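Local coordinates for protein putative acetyltransferase (Nocardia farcinica, PDB 3D9W) that probably transfers acetyl groups from acetyl-coenzyme A to arylamine substrates, at residues P4-P7 / A8-W11; H10-G13 / A14-D17; Y43-T46 / T47-F51; L69-K72 / L73-R77; G87-A90 / A91-R95. All blocks are in the same frame, centred on the assembly; numbering follows the deposited sequence.

In the fold
The five contacts are all local turns in the N-terminal part. Interaction 1, at the start of the model, lies on the surface, where prolines, a tyrosine face and backbone carbonyls do the work. Interaction 2 shares His10 and Trp11 with it and is half sunk against helix 82-95. That helix supplies interaction 5, the buried member, built from regular backbone bonds and apolar side chains. Interactions 3 and 4 are helix ends, of 35-48 and 66-73, where a carbonyl takes two donors, one of them weak in interaction 4, and threonine or serine hydroxyls bond to backbone. Phe89 of interaction 5 meets His45 of interaction 3, and Gln70 of interaction 4 grips the turn of interaction 2.

Interaction 1 (P4-P7 / A8-W11); sequences PDDP and AYHW
With chi1 at -60°, Tyr9 carries its CG beside its own backbone N, and the ring is set under the pyrrolidine of Pro4; His10, with a similar chi1 of -51°, swings its imidazole toward the carbonyls of the same short stretch. The proline crosses the tyrosine at about a right angle and lays CG over the middle of the ring, 3.9 Å from the centroid of Tyr9, a CH-pi contact on one face. Asp6 O lies instead at the edge of that ring and close to its plane. The same oxygen accepts the backbone N of Tyr9 at 2.8 Å in a nearly straight bond, so one carbonyl both closes the turn and borders the aromatic group.

His10 NE2 donates to Pro4 O over 3.3 Å. This bond is long and bent, although the acceptor lies in the plane of the imidazole, and the donor stands well above the carbonyl plane. His10 N in turn bonds Pro7 O at 3.1 Å, next to the short 3-10 turn that includes Pro7, Ala8 and Tyr9. The carboxylate of Asp5 stays 4.2 Å from His10 NE2, measured from OD2, and might slightly favour a protonated ring.

The stretch forms a surface loop ahead of helix 18-25. Tyr9 meets Tyr199 edge-to-face, Arg200 bonds the carbonyl of His10, and the side chains of His10 and Trp11 rest on Glu94 and Ala90 of helix 82-95.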
loop_
_atom_site.group_PDB
_atom_site.type_symbol
_atom_site.label_atom_id
_atom_site.label_comp_id
_atom_site.label_asym_id
_atom_site.label_seq_id
_atom_site.Cartn_x
_atom_site.Cartn_y
_atom_site.Cartn_z
ATOM N N PRO A 4 18.963 -15.106 9.544
ATOM C CA PRO A 4 20.211 -14.419 9.985
ATOM C C PRO A 4 19.905 -13.443 11.112
ATOM O O PRO A 4 18.750 -13.299 11.535
ATOM C CB PRO A 4 20.786 -13.662 8.789
ATOM C CG PRO A 4 20.158 -14.437 7.615
ATOM C CD PRO A 4 18.738 -14.855 8.107
ATOM N N ASP A 5 20.931 -12.757 11.594
ATOM C CA ASP A 5 20.704 -11.815 12.665
ATOM C C ASP A 5 21.106 -10.393 12.305
ATOM O O ASP A 5 20.701 -9.440 12.982
ATOM C CB ASP A 5 21.433 -12.255 13.921
ATOM C CG ASP A 5 20.749 -11.763 15.163
ATOM O OD1 ASP A 5 21.285 -11.977 16.283
ATOM O OD2 ASP A 5 19.653 -11.163 15.010
ATOM N N ASP A 6 21.903 -10.233 11.252
ATOM C CA ASP A 6 22.298 -8.893 10.845
ATOM C C ASP A 6 21.012 -8.060 10.683
ATOM O O ASP A 6 20.056 -8.500 10.037
ATOM C CB ASP A 6 23.064 -8.958 9.520
ATOM C CG ASP A 6 23.659 -7.614 9.116
ATOM O OD1 ASP A 6 22.879 -6.676 8.822
ATOM O OD2 ASP A 6 24.907 -7.502 9.105
ATOM N N PRO A 7 20.972 -6.853 11.275
ATOM C CA PRO A 7 19.800 -5.973 11.192
ATOM C C PRO A 7 19.358 -5.712 9.757
ATOM O O PRO A 7 18.247 -5.248 9.507
ATOM C CB PRO A 7 20.275 -4.705 11.895
ATOM C CG PRO A 7 21.753 -4.689 11.599
ATOM C CD PRO A 7 22.121 -6.129 11.847
ATOM N N ALA A 8 20.243 -6.019 8.818
ATOM C CA ALA A 8 19.950 -5.839 7.414
ATOM C C ALA A 8 18.794 -6.750 7.000
ATOM O O ALA A 8 18.017 -6.424 6.101
ATOM C CB ALA A 8 21.190 -6.146 6.576
ATOM N N TYR A 9 18.663 -7.890 7.663
ATOM C CA TYR A 9 17.605 -8.816 7.302
ATOM C C TYR A 9 16.307 -8.585 8.050
ATOM O O TYR A 9 15.383 -9.400 7.958
ATOM C CB TYR A 9 18.072 -10.253 7.531
ATOM C CG TYR A 9 19.287 -10.627 6.729
ATOM C CD1 TYR A 9 20.565 -10.250 7.142
ATOM C CD2 TYR A 9 19.160 -11.331 5.540
ATOM C CE1 TYR A 9 21.690 -10.569 6.381
ATOM C CE2 TYR A 9 20.273 -11.653 4.771
ATOM C CZ TYR A 9 21.533 -11.270 5.193
ATOM O OH TYR A 9 22.621 -11.565 4.407
ATOM N N HIS A 10 16.224 -7.478 8.775
ATOM C CA HIS A 10 15.023 -7.186 9.548
ATOM C C HIS A 10 14.412 -5.830 9.215
ATOM O O HIS A 10 14.741 -5.242 8.185
ATOM C CB HIS A 10 15.361 -7.328 11.025
ATOM C CG HIS A 10 16.035 -8.626 11.342
ATOM N ND1 HIS A 10 15.342 -9.751 11.734
ATOM C CD2 HIS A 10 17.334 -9.000 11.241
ATOM C CE1 HIS A 10 16.185 -10.762 11.860
ATOM N NE2 HIS A 10 17.399 -10.333 11.566
ATOM N N TRP A 11 13.541 -5.307 10.068
ATOM C CA TRP A 11 12.899 -4.054 9.705
ATOM C C TRP A 11 13.033 -2.849 10.618
ATOM O O TRP A 11 12.111 -2.039 10.710
ATOM C CB TRP A 11 11.433 -4.349 9.426
ATOM C CG TRP A 11 11.328 -5.503 8.499
ATOM C CD1 TRP A 11 11.361 -6.832 8.829
ATOM C CD2 TRP A 11 11.333 -5.446 7.073
ATOM N NE1 TRP A 11 11.396 -7.603 7.693
ATOM C CE2 TRP A 11 11.380 -6.775 6.600
ATOM C CE3 TRP A 11 11.303 -4.400 6.142
ATOM C CZ2 TRP A 11 11.399 -7.080 5.236
ATOM C CZ3 TRP A 11 11.321 -4.707 4.785
ATOM C CH2 TRP A 11 11.369 -6.030 4.347
#

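Interaction 2 (H10-G13 / A14-D17); sequences HWNG and AELD
Gly13 and Leu16 make the tight half of this contact, a type I beta turn from Gly13 to Leu16 closed by the bond from Leu16 N to Gly13 O at 3.0 Å. Both of these residues are buried.

The other side is looser and more exposed. Asn12 and Glu15 run side by side and point the same way, their amide and carboxylate planes turned 54° apart. Glu15 has CG beside its backbone N (chi1 -50°) and an extended next bond, and this returns the carboxylate along the flank of Asn12. The oxygen OE2 meets the aliphatic CB of Asn12 rather than its amide nitrogen: Asn12 ND2 is 3.5 Å from Glu15 OE2, at an angle too poor for a hydrogen bond. Ala14, the second residue of the turn, is likewise exposed.

The turn lies in the loop leading into helix 18-25, and Asp17 is the N-cap of that helix, its OD1 accepting Ala20 N. Leu16 packs on Leu88 and Ala92 of helix 82-95, whose Glu94 and Arg95 take Gly13 N and Gly13 O respectively. From helix 66-73, Gln70 bonds Glu15 O and Asp17 N, tying the loop to a second helix.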
loop_
_atom_site.group_PDB
_atom_site.type_symbol
_atom_site.label_atom_id
_atom_site.label_comp_id
_atom_site.label_asym_id
_atom_site.label_seq_id
_atom_site.Cartn_x
_atom_site.Cartn_y
_atom_site.Cartn_z
ATOM N N HIS A 10 16.224 -7.478 8.775
ATOM C CA HIS A 10 15.023 -7.186 9.548
ATOM C C HIS A 10 14.412 -5.830 9.215
ATOM O O HIS A 10 14.741 -5.242 8.185
ATOM C CB HIS A 10 15.361 -7.328 11.025
ATOM C CG HIS A 10 16.035 -8.626 11.342
ATOM N ND1 HIS A 10 15.342 -9.751 11.734
ATOM C CD2 HIS A 10 17.334 -9.000 11.241
ATOM C CE1 HIS A 10 16.185 -10.762 11.860
ATOM N NE2 HIS A 10 17.399 -10.333 11.566
ATOM N N TRP A 11 13.541 -5.307 10.068
ATOM C CA TRP A 11 12.899 -4.054 9.705
ATOM C C TRP A 11 13.033 -2.849 10.618
ATOM O O TRP A 11 12.111 -2.039 10.710
ATOM C CB TRP A 11 11.433 -4.349 9.426
ATOM C CG TRP A 11 11.328 -5.503 8.499
ATOM C CD1 TRP A 11 11.361 -6.832 8.829
ATOM C CD2 TRP A 11 11.333 -5.446 7.073
ATOM N NE1 TRP A 11 11.396 -7.603 7.693
ATOM C CE2 TRP A 11 11.380 -6.775 6.600
ATOM C CE3 TRP A 11 11.303 -4.400 6.142
ATOM C CZ2 TRP A 11 11.399 -7.080 5.236
ATOM C CZ3 TRP A 11 11.321 -4.707 4.785
ATOM C CH2 TRP A 11 11.369 -6.030 4.347
ATOM N N ASN A 12 14.190 -2.729 11.269
ATOM C CA ASN A 12 14.471 -1.624 12.181
ATOM C C ASN A 12 13.291 -1.246 13.064
ATOM O O ASN A 12 12.923 -0.074 13.126
ATOM C CB ASN A 12 14.931 -0.380 11.405
ATOM C CG ASN A 12 16.170 -0.643 10.551
ATOM O OD1 ASN A 12 17.078 -1.397 10.956
ATOM N ND2 ASN A 12 16.223 -0.013 9.368
ATOM N N GLY A 13 12.699 -2.224 13.744
ATOM C CA GLY A 13 11.570 -1.940 14.611
ATOM C C GLY A 13 11.932 -1.021 15.768
ATOM O O GLY A 13 11.104 -0.238 16.248
ATOM N N ALA A 14 13.177 -1.104 16.224
ATOM C CA ALA A 14 13.628 -0.269 17.328
ATOM C C ALA A 14 13.344 1.205 17.067
ATOM O O ALA A 14 12.685 1.868 17.865
ATOM C CB ALA A 14 15.111 -0.477 17.562
ATOM N N GLU A 15 13.834 1.710 15.941
ATOM C CA GLU A 15 13.668 3.112 15.569
ATOM C C GLU A 15 12.238 3.610 15.444
ATOM O O GLU A 15 12.029 4.777 15.132
ATOM C CB GLU A 15 14.375 3.383 14.246
ATOM C CG GLU A 15 15.802 2.884 14.189
ATOM C CD GLU A 15 16.386 3.021 12.805
ATOM O OE1 GLU A 15 16.568 4.172 12.349
ATOM O OE2 GLU A 15 16.650 1.975 12.170
ATOM N N LEU A 16 11.263 2.736 15.678
ATOM C CA LEU A 16 9.843 3.101 15.562
ATOM C C LEU A 16 9.222 3.567 16.869
ATOM O O LEU A 16 9.463 2.990 17.928
ATOM C CB LEU A 16 9.030 1.908 15.044
ATOM C CG LEU A 16 7.506 2.050 14.972
ATOM C CD1 LEU A 16 7.112 2.840 13.736
ATOM C CD2 LEU A 16 6.864 0.674 14.935
ATOM N N ASP A 17 8.427 4.626 16.803
ATOM C CA ASP A 17 7.745 5.097 18.000
ATOM C C ASP A 17 6.449 4.304 17.966
ATOM O O ASP A 17 5.448 4.752 17.408
ATOM C CB ASP A 17 7.439 6.588 17.918
ATOM C CG ASP A 17 6.765 7.108 19.175
ATOM O OD1 ASP A 17 5.980 6.351 19.803
ATOM O OD2 ASP A 17 7.011 8.281 19.531
#

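Interaction 3 (Y43-T46 / T47-F51); sequences YRHT and TAIPF
Thr47 reaches back to Tyr43 with two groups at once: OG1 donates to Tyr43 O at 2.8 Å, and the backbone N bonds the same oxygen at 3.1 Å. The two donors arrive from opposite faces of the carbonyl plane. The hydroxyl can do this because chi1 of 65° tucks OG1 between the backbone N and the carbonyl carbon, close over the preceding turn of helix. The ring of Tyr43 lies near the same hydroxyl, without bonding it.

Ala48 follows, its N bonding His45 O at 3.1 Å from above the carbonyl plane. Ile49 N takes the same acceptor at 3.0 Å, this time in the carbonyl plane and almost straight. Ile49 also covers the His45 ring. Its CG1 lies over one face, 3.8 Å from the centroid of His45 and shifted toward the rim, in a CH-pi contact. Beyond the amide, Ile49 O and Thr46 O lie within hydrogen-bonding distance of one water, which spans the helix end. Phe51, farther on, pairs through its backbone with Gln225.

Two carbonyls that each accept two donors mark the weakly bonded C-terminal end of helix 35-48, where side chain and water supplement main-chain bonding. The imidazole of His45 has its nitrogens engaged by Tyr21 and Asn85, which together with Ile49 above its face should fix the rotation of the buried ring.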
loop_
_atom_site.group_PDB
_atom_site.type_symbol
_atom_site.label_atom_id
_atom_site.label_comp_id
_atom_site.label_asym_id
_atom_site.label_seq_id
_atom_site.Cartn_x
_atom_site.Cartn_y
_atom_site.Cartn_z
ATOM N N TYR A 43 -6.238 -3.649 9.317
ATOM C CA TYR A 43 -7.456 -2.882 9.141
ATOM C C TYR A 43 -7.270 -1.397 9.483
ATOM O O TYR A 43 -7.606 -0.516 8.687
ATOM C CB TYR A 43 -8.547 -3.510 10.005
ATOM C CG TYR A 43 -9.898 -2.848 9.924
ATOM C CD1 TYR A 43 -10.140 -1.633 10.568
ATOM C CD2 TYR A 43 -10.950 -3.458 9.245
ATOM C CE1 TYR A 43 -11.401 -1.042 10.547
ATOM C CE2 TYR A 43 -12.215 -2.882 9.215
ATOM C CZ TYR A 43 -12.435 -1.673 9.873
ATOM O OH TYR A 43 -13.692 -1.111 9.880
ATOM N N ARG A 44 -6.726 -1.124 10.664
ATOM C CA ARG A 44 -6.510 0.249 11.111
ATOM C C ARG A 44 -5.643 1.042 10.145
ATOM O O ARG A 44 -5.986 2.162 9.771
ATOM C CB ARG A 44 -5.845 0.257 12.491
ATOM C CG ARG A 44 -6.634 -0.414 13.593
ATOM C CD ARG A 44 -7.994 0.216 13.746
ATOM N NE ARG A 44 -8.685 -0.269 14.936
ATOM C CZ ARG A 44 -9.936 0.050 15.252
ATOM N NH1 ARG A 44 -10.629 0.858 14.459
ATOM N NH2 ARG A 44 -10.490 -0.442 16.352
ATOM N N HIS A 45 -4.515 0.447 9.759
ATOM C CA HIS A 45 -3.556 1.071 8.847
ATOM C C HIS A 45 -4.145 1.326 7.468
ATOM O O HIS A 45 -4.118 2.448 6.976
ATOM C CB HIS A 45 -2.305 0.187 8.717
ATOM C CG HIS A 45 -1.167 0.830 7.976
ATOM N ND1 HIS A 45 0.092 0.961 8.520
ATOM C CD2 HIS A 45 -1.090 1.348 6.729
ATOM C CE1 HIS A 45 0.895 1.531 7.640
ATOM N NE2 HIS A 45 0.202 1.776 6.544
ATOM N N THR A 46 -4.676 0.290 6.840
ATOM C CA THR A 46 -5.237 0.460 5.512
ATOM C C THR A 46 -6.368 1.461 5.462
ATOM O O THR A 46 -6.590 2.080 4.428
ATOM C CB THR A 46 -5.736 -0.871 4.941
ATOM O OG1 THR A 46 -6.628 -1.491 5.878
ATOM C CG2 THR A 46 -4.553 -1.788 4.644
ATOM N N THR A 47 -7.084 1.633 6.571
ATOM C CA THR A 47 -8.212 2.573 6.591
ATOM C C THR A 47 -7.889 3.915 7.228
ATOM O O THR A 47 -8.740 4.801 7.285
ATOM C CB THR A 47 -9.450 1.976 7.306
ATOM O OG1 THR A 47 -9.160 1.754 8.686
ATOM C CG2 THR A 47 -9.846 0.661 6.664
ATOM N N ALA A 48 -6.652 4.065 7.687
ATOM C CA ALA A 48 -6.227 5.299 8.321
ATOM C C ALA A 48 -5.234 6.101 7.480
ATOM O O ALA A 48 -5.402 7.312 7.305
ATOM C CB ALA A 48 -5.620 4.995 9.683
ATOM N N ILE A 49 -4.212 5.428 6.954
ATOM C CA ILE A 49 -3.167 6.096 6.176
ATOM C C ILE A 49 -3.513 6.383 4.716
ATOM O O ILE A 49 -3.948 5.487 3.999
ATOM C CB ILE A 49 -1.865 5.259 6.190
ATOM C CG1 ILE A 49 -1.527 4.840 7.624
ATOM C CG2 ILE A 49 -0.721 6.059 5.584
ATOM C CD1 ILE A 49 -1.355 5.996 8.573
ATOM N N PRO A 50 -3.336 7.640 4.262
ATOM C CA PRO A 50 -3.633 7.996 2.870
ATOM C C PRO A 50 -2.584 7.426 1.899
ATOM O O PRO A 50 -1.483 7.052 2.297
ATOM C CB PRO A 50 -3.605 9.530 2.892
ATOM C CG PRO A 50 -3.975 9.870 4.268
ATOM C CD PRO A 50 -3.186 8.860 5.069
ATOM N N PHE A 51 -2.935 7.360 0.624
ATOM C CA PHE A 51 -2.010 6.873 -0.386
ATOM C C PHE A 51 -1.675 8.031 -1.327
ATOM O O PHE A 51 -2.566 8.732 -1.797
ATOM C CB PHE A 51 -2.640 5.729 -1.163
ATOM C CG PHE A 51 -1.769 5.186 -2.245
ATOM C CD1 PHE A 51 -1.618 5.873 -3.448
ATOM C CD2 PHE A 51 -1.104 3.983 -2.071
ATOM C CE1 PHE A 51 -0.820 5.366 -4.463
ATOM C CE2 PHE A 51 -0.304 3.464 -3.078
ATOM C CZ PHE A 51 -0.161 4.158 -4.279
HETATM O O HOH W 1 -6.596 5.010 3.642
#

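Interaction 4 (L69-K72 / L73-R77); sequences LQDK and LVHSR
Gln70 O is gripped by two backbone amides: Val74 N at 3.1 Å and, more weakly, His75 N at 3.0 Å. The first comes from above the carbonyl plane, and the second is bent to 130°, so the helical pattern gives way here. One residue earlier, Leu73 N still bonds Leu69 O at 3.0 Å in the regular helical manner. One residue later the acceptor Asp71 O is taken by a side chain: Ser76 OG donates to it at 2.8 Å, almost in line with the C=O bond. Its chi1 of -66° leaves OG beside the serine's own backbone N, facing the helix end.

His75 lies across Asp71 obliquely, carboxylate and imidazole planes 46° apart, with Asp71 OD1 3.8 Å from His75 CD2. Lys72 and Leu73 run side by side, Lys72 CG beside Leu73 CD2, while the lysine's extended chain ends in a salt bridge with Glu84.

The contact finishes helix 66-73. Leu73 and Val74 pack on Leu88 of helix 82-95, Val74 also meets Ala20, Tyr21 and Arg24 of helix 18-25, and beyond the turn Arg77 pairs with Asp268 and Glu270.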
loop_
_atom_site.group_PDB
_atom_site.type_symbol
_atom_site.label_atom_id
_atom_site.label_comp_id
_atom_site.label_asym_id
_atom_site.label_seq_id
_atom_site.Cartn_x
_atom_site.Cartn_y
_atom_site.Cartn_z
ATOM N N LEU A 69 9.599 8.364 7.350
ATOM C CA LEU A 69 8.324 7.655 7.320
ATOM C C LEU A 69 7.426 8.004 8.501
ATOM O O LEU A 69 6.204 8.029 8.364
ATOM C CB LEU A 69 8.538 6.143 7.297
ATOM C CG LEU A 69 9.177 5.485 6.077
ATOM C CD1 LEU A 69 8.986 3.973 6.209
ATOM C CD2 LEU A 69 8.534 5.981 4.788
ATOM N N GLN A 70 8.023 8.269 9.659
ATOM C CA GLN A 70 7.240 8.609 10.834
ATOM C C GLN A 70 6.828 10.071 10.876
ATOM O O GLN A 70 5.738 10.389 11.334
ATOM C CB GLN A 70 8.010 8.266 12.105
ATOM C CG GLN A 70 8.169 6.783 12.336
ATOM C CD GLN A 70 8.778 6.467 13.686
ATOM O OE1 GLN A 70 8.187 6.740 14.732
ATOM N NE2 GLN A 70 9.971 5.892 13.672
ATOM N N ASP A 71 7.690 10.965 10.411
ATOM C CA ASP A 71 7.341 12.385 10.436
ATOM C C ASP A 71 6.292 12.719 9.374
ATOM O O ASP A 71 5.532 13.682 9.512
ATOM C CB ASP A 71 8.589 13.272 10.228
ATOM C CG ASP A 71 9.532 13.281 11.448
ATOM O OD1 ASP A 71 9.044 13.366 12.604
ATOM O OD2 ASP A 71 10.767 13.226 11.252
ATOM N N LYS A 72 6.252 11.899 8.326
ATOM C CA LYS A 72 5.330 12.077 7.211
ATOM C C LYS A 72 3.987 11.362 7.410
ATOM O O LYS A 72 2.921 11.980 7.322
ATOM C CB LYS A 72 6.002 11.565 5.941
ATOM C CG LYS A 72 5.235 11.794 4.659
ATOM C CD LYS A 72 6.015 11.216 3.493
ATOM C CE LYS A 72 5.412 11.553 2.148
ATOM N NZ LYS A 72 6.281 11.023 1.068
ATOM N N LEU A 73 4.049 10.062 7.698
ATOM C CA LEU A 73 2.846 9.249 7.870
ATOM C C LEU A 73 2.206 9.217 9.250
ATOM O O LEU A 73 1.017 8.914 9.367
ATOM C CB LEU A 73 3.136 7.815 7.430
ATOM C CG LEU A 73 3.805 7.675 6.066
ATOM C CD1 LEU A 73 3.766 6.225 5.647
ATOM C CD2 LEU A 73 3.094 8.538 5.049
ATOM N N VAL A 74 2.977 9.517 10.293
ATOM C CA VAL A 74 2.443 9.498 11.654
ATOM C C VAL A 74 2.285 10.888 12.260
ATOM O O VAL A 74 1.392 11.106 13.076
ATOM C CB VAL A 74 3.334 8.639 12.609
ATOM C CG1 VAL A 74 2.813 8.727 14.040
ATOM C CG2 VAL A 74 3.350 7.186 12.151
ATOM N N HIS A 75 3.132 11.832 11.862
ATOM C CA HIS A 75 3.052 13.176 12.431
ATOM C C HIS A 75 2.635 14.279 11.478
ATOM O O HIS A 75 2.766 15.455 11.807
ATOM C CB HIS A 75 4.391 13.556 13.053
ATOM C CG HIS A 75 4.869 12.575 14.064
ATOM N ND1 HIS A 75 4.163 12.294 15.212
ATOM C CD2 HIS A 75 5.954 11.767 14.078
ATOM C CE1 HIS A 75 4.793 11.351 15.891
ATOM N NE2 HIS A 75 5.881 11.014 15.224
ATOM N N SER A 76 2.151 13.914 10.300
ATOM C CA SER A 76 1.718 14.909 9.331
ATOM C C SER A 76 0.523 14.386 8.581
ATOM O O SER A 76 0.209 13.197 8.641
ATOM C CB SER A 76 2.831 15.230 8.329
ATOM O OG SER A 76 3.926 15.866 8.964
ATOM N N ARG A 77 -0.149 15.283 7.872
ATOM C CA ARG A 77 -1.305 14.905 7.083
ATOM C C ARG A 77 -0.789 14.612 5.705
ATOM O O ARG A 77 -0.984 15.380 4.775
ATOM C CB ARG A 77 -2.313 16.042 7.042
ATOM C CG ARG A 77 -2.889 16.365 8.408
ATOM C CD ARG A 77 -4.339 16.011 8.441
ATOM N NE ARG A 77 -5.074 16.853 7.508
ATOM C CZ ARG A 77 -6.295 16.587 7.062
ATOM N NH1 ARG A 77 -6.938 15.487 7.456
ATOM N NH2 ARG A 77 -6.877 17.429 6.223
#

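Interaction 5 (G87-A90 / A91-R95)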
loop_
_atom_site.group_PDB
_atom_site.type_symbol
_atom_site.label_atom_id
_atom_site.label_comp_id
_atom_site.label_asym_id
_atom_site.label_seq_id
_atom_site.Cartn_x
_atom_site.Cartn_y
_atom_site.Cartn_z
ATOM N N GLY A 87 7.065 -0.378 4.697
ATOM C CA GLY A 87 8.236 -0.177 5.535
ATOM C C GLY A 87 7.892 0.171 6.967
ATOM O O GLY A 87 8.535 -0.285 7.920
ATOM N N LEU A 88 6.862 0.991 7.115
ATOM C CA LEU A 88 6.418 1.409 8.432
ATOM C C LEU A 88 5.688 0.258 9.108
ATOM O O LEU A 88 5.924 -0.039 10.282
ATOM C CB LEU A 88 5.489 2.615 8.310
ATOM C CG LEU A 88 5.076 3.299 9.606
ATOM C CD1 LEU A 88 6.317 3.809 10.311
ATOM C CD2 LEU A 88 4.108 4.436 9.300
ATOM N N PHE A 89 4.809 -0.396 8.354
ATOM C CA PHE A 89 4.036 -1.519 8.877
ATOM C C PHE A 89 4.946 -2.658 9.330
ATOM O O PHE A 89 4.686 -3.305 10.340
ATOM C CB PHE A 89 3.055 -2.029 7.819
ATOM C CG PHE A 89 1.962 -2.889 8.378
ATOM C CD1 PHE A 89 0.965 -2.338 9.173
ATOM C CD2 PHE A 89 1.937 -4.249 8.132
ATOM C CE1 PHE A 89 -0.045 -3.136 9.713
ATOM C CE2 PHE A 89 0.934 -5.045 8.666
ATOM C CZ PHE A 89 -0.056 -4.489 9.457
ATOM N N ALA A 90 6.018 -2.902 8.588
ATOM C CA ALA A 90 6.942 -3.971 8.955
ATOM C C ALA A 90 7.597 -3.688 10.315
ATOM O O ALA A 90 7.701 -4.578 11.164
ATOM C CB ALA A 90 8.006 -4.132 7.874
ATOM N N ALA A 91 8.033 -2.446 10.512
ATOM C CA ALA A 91 8.657 -2.041 11.766
ATOM C C ALA A 91 7.730 -2.341 12.945
ATOM O O ALA A 91 8.153 -2.932 13.935
ATOM C CB ALA A 91 8.986 -0.571 11.724
ATOM N N ALA A 92 6.467 -1.944 12.831
ATOM C CA ALA A 92 5.496 -2.187 13.887
ATOM C C ALA A 92 5.314 -3.680 14.128
ATOM O O ALA A 92 5.359 -4.146 15.265
ATOM C CB ALA A 92 4.173 -1.561 13.524
ATOM N N LEU A 93 5.103 -4.425 13.049
ATOM C CA LEU A 93 4.917 -5.870 13.132
ATOM C C LEU A 93 6.047 -6.496 13.921
ATOM O O LEU A 93 5.814 -7.233 14.873
ATOM C CB LEU A 93 4.876 -6.487 11.734
ATOM C CG LEU A 93 3.653 -6.150 10.897
ATOM C CD1 LEU A 93 3.773 -6.811 9.539
ATOM C CD2 LEU A 93 2.412 -6.626 11.614
ATOM N N GLU A 94 7.274 -6.199 13.519
ATOM C CA GLU A 94 8.450 -6.732 14.189
ATOM C C GLU A 94 8.378 -6.394 15.678
ATOM O O GLU A 94 8.433 -7.274 16.544
ATOM C CB GLU A 94 9.707 -6.123 13.577
ATOM C CG GLU A 94 10.977 -6.798 13.993
ATOM C CD GLU A 94 12.161 -6.285 13.216
ATOM O OE1 GLU A 94 12.559 -5.123 13.439
ATOM O OE2 GLU A 94 12.688 -7.038 12.366
ATOM N N ARG A 95 8.242 -5.104 15.961
ATOM C CA ARG A 95 8.149 -4.630 17.327
ATOM C C ARG A 95 7.213 -5.461 18.194
ATOM O O ARG A 95 7.559 -5.811 19.318
ATOM C CB ARG A 95 7.709 -3.169 17.333
ATOM C CG ARG A 95 8.843 -2.232 17.006
ATOM C CD ARG A 95 9.953 -2.388 18.036
ATOM N NE ARG A 95 9.501 -1.945 19.353
ATOM C CZ ARG A 95 9.394 -0.671 19.721
ATOM N NH1 ARG A 95 9.714 0.303 18.877
ATOM N NH2 ARG A 95 8.948 -0.372 20.931
#
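Residues 87 to 95 form an unbroken alpha-helical run in which, from Ala91 to Arg95, each amide bonds the carbonyl four residues back. The first of these bonds, Ala91 N to Gly87 O at 3.4 Å, is weak. Ala92 N reaches Leu88 O at 3.2 Å and Leu93 N reaches Phe89 O at 3.0 Å. Glu94 N to Ala90 O, at 2.9 Å, is close to linear.

On this frame the main side-chain contact joins Phe89 and Leu93, one turn apart. Phe89 has its CG anti to the backbone N (chi1 -163°), which sends the ring outward from the helix, its CD2 and CE2 side toward Leu93. Leu93 sets both methyls against that side. Its CD1 lies 3.5 Å from Phe89 CD2 and equally near CE2, while the other methyl, CD2, reaches CE2 and CZ of the same ring.

The helix is 82-95, a central element of the helical N-terminal part of this arylamine N-acetyltransferase, and its small Ala92 lets Tyr21 of helix 18-25 come close. Phe89 and Leu93 pack against helix 35-48, where Leu41 meets both, and Phe89 also packs nearly perpendicular to His45.

At the C-terminal end the chemistry turns polar: the extended Glu94 accepts Gly13 N on OE1 and Trp11 N on OE2, so both carboxylate oxygens are held by backbone amides of the N-terminal loop.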